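Side-chain contact in alpha-L-rhamnosidase (Aspergillus terreus, PDB 6GSZ), which probably hydrolyses terminal non-reducing alpha-L-rhamnose residues in alpha-L-rhamnosides, as a calcium-binding, N-glycosylated glycosidase: residues E501-N504 / H505-L509. Sequence-based numbering, arbitrary orientation.
Sequences EQLN and HSYSL. With NAG (2-acetamido-2-deoxy-beta-D-glucopyranose), chain B.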
loop_
_atom_site.group_PDB
_atom_site.type_symbol
_atom_site.label_atom_id
_atom_site.label_comp_id
_atom_site.label_asym_id
_atom_site.label_seq_id
_atom_site.Cartn_x
_atom_site.Cartn_y
_atom_site.Cartn_z
ATOM N N GLU A 501 1.611 12.430 13.816
ATOM C CA GLU A 501 3.030 12.595 13.934
ATOM C C GLU A 501 3.413 14.062 13.719
ATOM O O GLU A 501 4.246 14.643 14.437
ATOM C CB GLU A 501 3.769 11.655 12.986
ATOM C CG GLU A 501 3.595 10.173 13.299
ATOM C CD GLU A 501 4.427 9.534 14.383
ATOM O OE1 GLU A 501 4.944 10.279 15.222
ATOM O OE2 GLU A 501 4.537 8.292 14.280
ATOM N N GLN A 502 2.836 14.684 12.662
ATOM C CA GLN A 502 3.067 16.086 12.348
ATOM C C GLN A 502 2.712 16.991 13.528
ATOM O O GLN A 502 3.430 17.999 13.781
ATOM C CB GLN A 502 2.233 16.412 11.111
ATOM C CG GLN A 502 2.311 17.889 10.721
ATOM C CD GLN A 502 1.207 18.277 9.769
ATOM O OE1 GLN A 502 0.096 17.734 9.837
ATOM N NE2 GLN A 502 1.528 19.219 8.889
ATOM N N LEU A 503 1.597 16.704 14.206
ATOM C CA LEU A 503 1.162 17.592 15.288
ATOM C C LEU A 503 2.152 17.563 16.467
ATOM O O LEU A 503 2.114 18.500 17.276
ATOM C CB LEU A 503 -0.249 17.229 15.736
ATOM C CG LEU A 503 -1.327 17.693 14.752
ATOM C CD1 LEU A 503 -2.651 16.987 15.046
ATOM C CD2 LEU A 503 -1.472 19.223 14.761
ATOM N N ASN A 504 2.983 16.531 16.572
ATOM C CA ASN A 504 4.046 16.524 17.583
ATOM C C ASN A 504 5.424 16.822 17.008
ATOM O O ASN A 504 6.444 16.557 17.649
ATOM C CB ASN A 504 4.088 15.193 18.311
ATOM C CG ASN A 504 4.874 15.277 19.603
ATOM O OD1 ASN A 504 4.801 16.290 20.327
ATOM N ND2 ASN A 504 5.631 14.231 19.872
ATOM N N HIS A 505 5.480 17.460 15.848
ATOM C CA HIS A 505 6.718 17.776 15.135
ATOM C C HIS A 505 6.685 19.212 14.590
ATOM O O HIS A 505 7.235 19.493 13.518
ATOM C CB HIS A 505 6.900 16.721 14.030
ATOM C CG HIS A 505 8.272 16.511 13.529
ATOM N ND1 HIS A 505 8.750 17.029 12.346
ATOM C CD2 HIS A 505 9.230 15.679 13.971
ATOM C CE1 HIS A 505 10.000 16.629 12.167
ATOM N NE2 HIS A 505 10.304 15.793 13.127
ATOM N N SER A 506 6.034 20.104 15.344
ATOM C CA SER A 506 5.997 21.550 15.027
ATOM C C SER A 506 5.506 21.800 13.592
ATOM O O SER A 506 6.049 22.657 12.856
ATOM C CB SER A 506 7.355 22.162 15.276
ATOM O OG SER A 506 7.724 21.999 16.652
ATOM N N TYR A 507 4.511 20.990 13.188
ATOM C CA TYR A 507 3.742 21.131 11.934
ATOM C C TYR A 507 4.537 20.665 10.722
ATOM O O TYR A 507 4.042 20.707 9.597
ATOM C CB TYR A 507 3.179 22.528 11.741
ATOM C CG TYR A 507 2.327 22.964 12.895
ATOM C CD1 TYR A 507 1.077 22.386 13.121
ATOM C CD2 TYR A 507 2.772 23.926 13.787
ATOM C CE1 TYR A 507 0.284 22.778 14.182
ATOM C CE2 TYR A 507 1.975 24.329 14.850
ATOM C CZ TYR A 507 0.736 23.752 15.049
ATOM O OH TYR A 507 -0.045 24.167 16.098
ATOM N N SER A 508 5.753 20.169 10.934
ATOM C CA SER A 508 6.550 19.513 9.934
ATOM C C SER A 508 6.233 18.011 9.941
ATOM O O SER A 508 5.863 17.429 10.934
ATOM C CB SER A 508 8.031 19.766 10.229
ATOM O OG SER A 508 8.814 19.261 9.178
ATOM N N LEU A 509 6.413 17.352 8.811
ATOM C CA LEU A 509 6.191 15.924 8.689
ATOM C C LEU A 509 7.509 15.188 8.906
ATOM O O LEU A 509 8.506 15.467 8.250
ATOM C CB LEU A 509 5.612 15.620 7.306
ATOM C CG LEU A 509 5.115 14.208 7.096
ATOM C CD1 LEU A 509 3.891 13.918 7.967
ATOM C CD2 LEU A 509 4.823 13.983 5.616
HETATM C C1 NAG B . 6.438 14.175 21.082
HETATM C C2 NAG B . 6.397 12.759 21.678
HETATM C C3 NAG B . 7.354 12.640 22.839
HETATM C C4 NAG B . 8.756 13.042 22.451
HETATM C C5 NAG B . 8.703 14.445 21.845
HETATM C C6 NAG B . 10.068 14.833 21.294
HETATM C C7 NAG B . 4.432 11.275 21.679
HETATM C C8 NAG B . 3.036 11.095 22.220
HETATM N N2 NAG B . 5.075 12.394 22.104
HETATM O O3 NAG B . 7.351 11.293 23.292
HETATM O O4 NAG B . 9.522 13.038 23.651
HETATM O O5 NAG B . 7.797 14.418 20.728
HETATM O O6 NAG B . 10.586 13.776 20.422
HETATM O O7 NAG B . 4.951 10.478 20.882
HETATM O O HOH W 1 4.528 20.113 17.953
#
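Gln502 holds the turn after its helix with both backbone and side chain: its backbone O takes N-H groups from His505 and Tyr507, while its side-chain amide reaches the carbonyl of Tyr507. The two donors come to Gln502 O from opposite faces of the carbonyl plane, His505 N at 3.0 Å and well above it, Tyr507 N at 3.2 Å and tilted less. The Tyr507 N bond is the 6→1 link of a Schellman-like C-cap, with positive phi at Ser506; the 5→2 link, Ser506 N to Leu503 O, runs through a water. With CG anti to the backbone N (chi1 176°) and the chain extended, Gln502 NE2 lies 3.0 Å from Tyr507 O, close to the amide plane. The amide also hydrogen-bonds Arg499 NH1 (through OE1) and Gly554 O (through NE2). The chain then reverses in a type I' turn from His505 to Ser508, closed by Ser508 N to His505 O at 3.1 Å. His505 ND1 adds a weak bond to Ser508 O, the same oxygen that receives a CA-H...O contact from Gln502. Leu503 CD2 meets the Tyr507 ring obliquely at CE1, 4.0 Å away. Asn504 ND2 carries the N-linked NAG. Within the six-hairpin glycosidase domain, helix 488-503 here turns into the loop toward helix 530-542, packing Gln502, Tyr507 and Ser508 against helix 545-562; Ser506 O and that helix's Lys561 O bind one calcium ion.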